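Local coordinates for protein tRNA (guanine(6)-N2)-methyltransferase (Thermus thermophilus, PDB 3TMA) that methylates guanosine 6 of tRNA(Phe) to N2-methylguanosine, using S-adenosyl-L-methionine as methyl donor, at residues Glu23-Pro28 and Lys53-Ile58; Val77-Arg82 and Arg155-Gly160. All coordinates share one frame; numbering follows the deposited sequence.

Contact 1 of 2, residues Glu23-Pro28 and Lys53-Ile58; sequences EATTHP and KGRVRI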
loop_
_atom_site.group_PDB
_atom_site.type_symbol
_atom_site.label_atom_id
_atom_site.label_comp_id
_atom_site.label_asym_id
_atom_site.label_seq_id
_atom_site.Cartn_x
_atom_site.Cartn_y
_atom_site.Cartn_z
ATOM N N GLU A 23 10.143 -0.645 -10.994
ATOM C CA GLU A 23 8.795 -0.119 -10.790
ATOM C C GLU A 23 8.136 -0.659 -9.509
ATOM O O GLU A 23 8.105 -1.872 -9.276
ATOM C CB GLU A 23 7.927 -0.425 -12.012
ATOM C CG GLU A 23 6.473 0.141 -11.896
ATOM C CD GLU A 23 5.732 0.104 -13.255
ATOM O OE1 GLU A 23 5.993 0.996 -14.108
ATOM O OE2 GLU A 23 4.911 -0.835 -13.481
ATOM N N ALA A 24 7.645 0.237 -8.667
ATOM C CA ALA A 24 6.934 -0.152 -7.466
ATOM C C ALA A 24 5.455 0.242 -7.597
ATOM O O ALA A 24 5.145 1.321 -8.121
ATOM C CB ALA A 24 7.569 0.519 -6.209
ATOM N N THR A 25 4.556 -0.616 -7.118
ATOM C CA THR A 25 3.136 -0.302 -7.165
ATOM C C THR A 25 2.592 -0.090 -5.755
ATOM O O THR A 25 3.089 -0.666 -4.781
ATOM C CB THR A 25 2.313 -1.432 -7.809
ATOM O OG1 THR A 25 2.480 -2.610 -7.029
ATOM C CG2 THR A 25 2.795 -1.724 -9.214
ATOM N N THR A 26 1.557 0.737 -5.651
ATOM C CA THR A 26 0.944 1.051 -4.352
ATOM C C THR A 26 -0.557 1.282 -4.647
ATOM O O THR A 26 -0.983 1.135 -5.795
ATOM C CB THR A 26 1.638 2.309 -3.732
ATOM O OG1 THR A 26 1.166 2.540 -2.398
ATOM C CG2 THR A 26 1.425 3.603 -4.611
ATOM N N HIS A 27 -1.355 1.702 -3.669
ATOM C CA HIS A 27 -2.737 2.148 -4.007
ATOM C C HIS A 27 -2.705 3.423 -4.853
ATOM O O HIS A 27 -2.033 4.369 -4.504
ATOM C CB HIS A 27 -3.563 2.388 -2.735
ATOM C CG HIS A 27 -3.625 1.198 -1.831
ATOM N ND1 HIS A 27 -4.662 0.295 -1.857
ATOM C CD2 HIS A 27 -2.777 0.767 -0.863
ATOM C CE1 HIS A 27 -4.452 -0.648 -0.950
ATOM N NE2 HIS A 27 -3.322 -0.374 -0.319
ATOM N N PRO A 28 -3.493 3.479 -5.939
ATOM C CA PRO A 28 -3.647 4.784 -6.602
ATOM C C PRO A 28 -3.994 5.874 -5.598
ATOM O O PRO A 28 -4.845 5.654 -4.709
ATOM C CB PRO A 28 -4.836 4.549 -7.570
ATOM C CG PRO A 28 -4.599 3.034 -8.000
ATOM C CD PRO A 28 -4.192 2.385 -6.650
ATOM N N LYS A 53 -2.409 6.142 -11.003
ATOM C CA LYS A 53 -2.210 4.740 -11.404
ATOM C C LYS A 53 -1.514 3.897 -10.320
ATOM O O LYS A 53 -1.442 2.684 -10.422
ATOM C CB LYS A 53 -1.381 4.679 -12.706
ATOM C CG LYS A 53 -2.116 5.246 -13.970
ATOM C CD LYS A 53 -3.378 4.444 -14.261
ATOM C CE LYS A 53 -4.187 5.054 -15.408
ATOM N NZ LYS A 53 -4.167 4.175 -16.614
ATOM N N GLY A 54 -1.047 4.519 -9.253
ATOM C CA GLY A 54 -0.368 3.738 -8.230
ATOM C C GLY A 54 1.008 3.202 -8.648
ATOM O O GLY A 54 1.356 2.078 -8.256
ATOM N N ARG A 55 1.754 3.922 -9.494
ATOM C CA ARG A 55 3.062 3.360 -9.937
ATOM C C ARG A 55 4.118 4.438 -9.817
ATOM O O ARG A 55 3.868 5.568 -10.216
ATOM C CB ARG A 55 3.049 2.922 -11.421
ATOM C CG ARG A 55 2.144 1.740 -11.723
ATOM C CD ARG A 55 2.237 1.309 -13.185
ATOM N NE ARG A 55 1.788 2.323 -14.155
ATOM C CZ ARG A 55 0.706 2.182 -14.919
ATOM N NH1 ARG A 55 -0.053 1.112 -14.765
ATOM N NH2 ARG A 55 0.370 3.107 -15.813
ATOM N N VAL A 56 5.297 4.073 -9.319
ATOM C CA VAL A 56 6.491 4.932 -9.428
ATOM C C VAL A 56 7.637 4.127 -10.024
ATOM O O VAL A 56 7.843 2.954 -9.626
ATOM C CB VAL A 56 6.906 5.423 -8.035
ATOM C CG1 VAL A 56 8.212 6.303 -8.143
ATOM C CG2 VAL A 56 5.703 6.295 -7.445
ATOM N N ARG A 57 8.438 4.761 -10.885
ATOM C CA ARG A 57 9.632 4.069 -11.467
ATOM C C ARG A 57 10.860 4.895 -11.151
ATOM O O ARG A 57 10.802 6.130 -11.249
ATOM C CB ARG A 57 9.553 4.000 -13.002
ATOM C CG ARG A 57 8.592 2.988 -13.531
ATOM C CD ARG A 57 8.594 2.972 -15.093
ATOM N NE ARG A 57 8.129 4.231 -15.665
ATOM C CZ ARG A 57 6.865 4.681 -15.594
ATOM N NH1 ARG A 57 5.905 3.952 -15.023
ATOM N NH2 ARG A 57 6.552 5.882 -16.077
ATOM N N ILE A 58 11.960 4.209 -10.834
ATOM C CA ILE A 58 13.282 4.812 -10.574
ATOM C C ILE A 58 14.248 4.104 -11.561
ATOM O O ILE A 58 14.279 2.857 -11.575
ATOM C CB ILE A 58 13.780 4.409 -9.114
ATOM C CG1 ILE A 58 12.726 4.782 -8.069
ATOM C CG2 ILE A 58 15.111 5.061 -8.744
ATOM C CD1 ILE A 58 12.401 6.211 -8.081
#
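E23-T25 and R55-R57 pair as antiparallel neighbours in the mixed sheet of the N-terminal, THUMP-bearing half of the enzyme. A24 and V56 form the hydrogen-bonded pair: A24 N gives to V56 O at 2.9 Å, and V56 N returns the bond to A24 O at 3.0 Å. Their side chains point to one face, where both pack on L34 of helix 31-41. E23-R57 and T25-R55 are the non-hydrogen-bonded pairs, and their side chains point to the other face, where charge dominates. CG anti to its backbone N (chi1 -178°) extends E23 beside R57 and brings OE1 into a salt bridge with R57 NH1 at 3.1 Å. The oxygen sits in the guanidinium plane and is met nearly along its C-O axis, although the carboxylate and guanidinium planes are 65° apart. OE2 of E23 lies 3.4 Å from CD of R55 and pairs with R159. R57 also pairs with E48 and D50, while R55 pairs with D50 and E119. Past the strand ends, T26 N bonds to G54 O at 2.9 Å. G54, at positive phi, leads into strand 55-59 alongside P28, whose CA comes to 3.7 Å from G54 N.

Contact 2 of 2, residues Val77-Arg82 and Arg155-Gly160; sequences VLFRAR and RVDVRG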
loop_
_atom_site.group_PDB
_atom_site.type_symbol
_atom_site.label_atom_id
_atom_site.label_comp_id
_atom_site.label_asym_id
_atom_site.label_seq_id
_atom_site.Cartn_x
_atom_site.Cartn_y
_atom_site.Cartn_z
ATOM N N VAL A 77 8.708 -4.719 -9.678
ATOM C CA VAL A 77 9.142 -5.299 -10.984
ATOM C C VAL A 77 10.446 -4.645 -11.418
ATOM O O VAL A 77 10.554 -3.442 -11.402
ATOM C CB VAL A 77 8.046 -5.018 -12.070
ATOM C CG1 VAL A 77 8.385 -5.661 -13.404
ATOM C CG2 VAL A 77 6.704 -5.608 -11.564
ATOM N N LEU A 78 11.418 -5.425 -11.859
ATOM C CA LEU A 78 12.591 -4.858 -12.528
ATOM C C LEU A 78 12.371 -4.916 -14.022
ATOM O O LEU A 78 12.242 -6.020 -14.568
ATOM C CB LEU A 78 13.850 -5.639 -12.150
ATOM C CG LEU A 78 15.157 -5.323 -12.901
ATOM C CD1 LEU A 78 15.590 -3.937 -12.574
ATOM C CD2 LEU A 78 16.224 -6.354 -12.467
ATOM N N PHE A 79 12.234 -3.751 -14.665
ATOM C CA PHE A 79 12.076 -3.695 -16.109
ATOM C C PHE A 79 13.468 -3.548 -16.669
ATOM O O PHE A 79 14.167 -2.603 -16.298
ATOM C CB PHE A 79 11.164 -2.535 -16.536
ATOM C CG PHE A 79 9.706 -2.821 -16.325
ATOM C CD1 PHE A 79 9.119 -3.993 -16.864
ATOM C CD2 PHE A 79 8.912 -1.939 -15.576
ATOM C CE1 PHE A 79 7.744 -4.270 -16.648
ATOM C CE2 PHE A 79 7.522 -2.195 -15.387
ATOM C CZ PHE A 79 6.941 -3.345 -15.953
ATOM N N ARG A 80 13.909 -4.554 -17.438
ATOM C CA ARG A 80 15.202 -4.533 -18.099
ATOM C C ARG A 80 15.204 -3.891 -19.467
ATOM O O ARG A 80 16.257 -3.573 -19.997
ATOM C CB ARG A 80 15.862 -5.931 -18.164
ATOM C CG ARG A 80 16.301 -6.491 -16.768
ATOM C CD ARG A 80 17.258 -7.738 -16.939
ATOM N NE ARG A 80 17.750 -8.218 -15.645
ATOM C CZ ARG A 80 17.216 -9.229 -14.967
ATOM N NH1 ARG A 80 16.213 -9.940 -15.486
ATOM N NH2 ARG A 80 17.734 -9.569 -13.780
ATOM N N ALA A 81 14.045 -3.676 -20.058
ATOM C CA ALA A 81 14.008 -2.934 -21.334
ATOM C C ALA A 81 12.778 -2.066 -21.345
ATOM O O ALA A 81 11.707 -2.462 -20.847
ATOM C CB ALA A 81 13.925 -3.870 -22.515
ATOM N N ARG A 82 12.914 -0.915 -21.976
ATOM C CA ARG A 82 11.746 -0.114 -22.317
ATOM C C ARG A 82 11.928 0.301 -23.756
ATOM O O ARG A 82 13.005 0.749 -24.145
ATOM C CB ARG A 82 11.729 1.090 -21.379
ATOM C CG ARG A 82 10.832 2.228 -21.696
ATOM C CD ARG A 82 11.060 3.259 -20.534
ATOM N NE ARG A 82 10.104 4.367 -20.499
ATOM C CZ ARG A 82 9.873 5.133 -19.430
ATOM N NH1 ARG A 82 8.957 6.077 -19.515
ATOM N NH2 ARG A 82 10.533 4.940 -18.276
ATOM N N ARG A 155 7.112 -10.155 -16.704
ATOM C CA ARG A 155 6.151 -9.073 -16.872
ATOM C C ARG A 155 6.419 -8.338 -18.189
ATOM O O ARG A 155 7.565 -7.949 -18.485
ATOM C CB ARG A 155 6.248 -8.078 -15.684
ATOM C CG ARG A 155 5.866 -8.708 -14.312
ATOM C CD ARG A 155 4.370 -8.769 -14.221
ATOM N NE ARG A 155 3.901 -7.421 -14.476
ATOM C CZ ARG A 155 3.621 -6.532 -13.526
ATOM N NH1 ARG A 155 3.624 -6.906 -12.246
ATOM N NH2 ARG A 155 3.286 -5.291 -13.871
ATOM N N VAL A 156 5.368 -8.183 -18.993
ATOM C CA VAL A 156 5.408 -7.335 -20.166
ATOM C C VAL A 156 4.242 -6.353 -20.058
ATOM O O VAL A 156 3.076 -6.772 -19.922
ATOM C CB VAL A 156 5.216 -8.158 -21.469
ATOM C CG1 VAL A 156 5.312 -7.221 -22.727
ATOM C CG2 VAL A 156 6.256 -9.317 -21.551
ATOM N N ASP A 157 4.529 -5.057 -19.998
ATOM C CA ASP A 157 3.431 -4.085 -19.889
ATOM C C ASP A 157 3.522 -3.178 -21.098
ATOM O O ASP A 157 4.587 -2.564 -21.342
ATOM C CB ASP A 157 3.548 -3.219 -18.631
ATOM C CG ASP A 157 3.213 -3.975 -17.330
ATOM O OD1 ASP A 157 3.410 -5.209 -17.241
ATOM O OD2 ASP A 157 2.771 -3.311 -16.374
ATOM N N VAL A 158 2.413 -3.058 -21.824
ATOM C CA VAL A 158 2.356 -2.172 -22.964
ATOM C C VAL A 158 1.489 -0.969 -22.597
ATOM O O VAL A 158 0.334 -1.122 -22.170
ATOM C CB VAL A 158 1.791 -2.887 -24.224
ATOM C CG1 VAL A 158 1.816 -1.928 -25.436
ATOM C CG2 VAL A 158 2.607 -4.155 -24.546
ATOM N N ARG A 159 2.072 0.222 -22.670
ATOM C CA ARG A 159 1.363 1.422 -22.225
ATOM C C ARG A 159 1.452 2.462 -23.315
ATOM O O ARG A 159 2.514 3.038 -23.559
ATOM C CB ARG A 159 1.935 1.949 -20.910
ATOM C CG ARG A 159 2.398 0.848 -19.928
ATOM C CD ARG A 159 2.309 1.304 -18.501
ATOM N NE ARG A 159 2.525 0.209 -17.543
ATOM C CZ ARG A 159 3.419 0.213 -16.556
ATOM N NH1 ARG A 159 4.232 1.261 -16.384
ATOM N NH2 ARG A 159 3.523 -0.849 -15.752
ATOM N N GLY A 160 0.343 2.674 -24.000
ATOM C CA GLY A 160 0.351 3.542 -25.185
ATOM C C GLY A 160 1.327 2.991 -26.202
ATOM O O GLY A 160 1.215 1.831 -26.602
#
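OD2 of D157, a carboxylate that meets the F79 ring across this contact, is gripped by two arginines. R159 NH2 bonds to it at 2.6 Å on the anti side, and R155 NH2 at 3.2 Å on the syn side; both come from the same face of the carboxylate plane. R155 NH2 also makes a weak bond to OD1. In this buried setting the two cations would be expected to keep D157 ionised. R159 NH2 is shared with E23, while NH1 of R155 goes to Q168.

No hydrogen bond joins V77-R82 to R155-G160; side-chain packing does. CG2 of V77 sits over one face of the R155 guanidinium, 3.4 Å from NH1, offset toward the rim. The arginine folds back to offer that face through bends at chi2 (-79°) and chi3. The other methyl of V77, CG1, lies 3.6 Å above the F79 ring, so this one valine bridges a phenylalanine and an arginine. CZ of F79 lies 4.0 Å from CG of D157, with ring and carboxylate planes 67° apart, and the ring turns its edge to R155, with CE1 4.1 Å from R155 O.

Two strands of the THUMP domain thus meet through their side chains. The segment axes pass 8.7 Å apart at 70°; strand 162-168 runs between strands 76-84 and 152-159, and R80 and A81 make a classic beta bulge against its L165. F164 from the same strand meets both F79 and R159, and strand 112-119 flanks strand 152-159 on the far side.

Overall arrangement
Contacts 1 and 2 belong to one sheet, their centres 13 Å apart, and follow one another along the chain. They join at E23: its backbone N probably bonds to V77 O at 2.9 Å, tying strand 21-25 to strand 76-84, while its OE2 takes R159 NH2 at 2.7 Å. The same OE2 packs 3.5 Å from CE2 of F79. The ionic networks of the two contacts are therefore continuous through this carboxylate. Toward the methyltransferase domain, contact 1 is the nearer: the side chain of H27 is about 10 Å from that of T216 and about 11 Å from that of N279, both S-adenosyl-L-methionine-binding residues by similarity to relatives. Contact 2 lies away from that site.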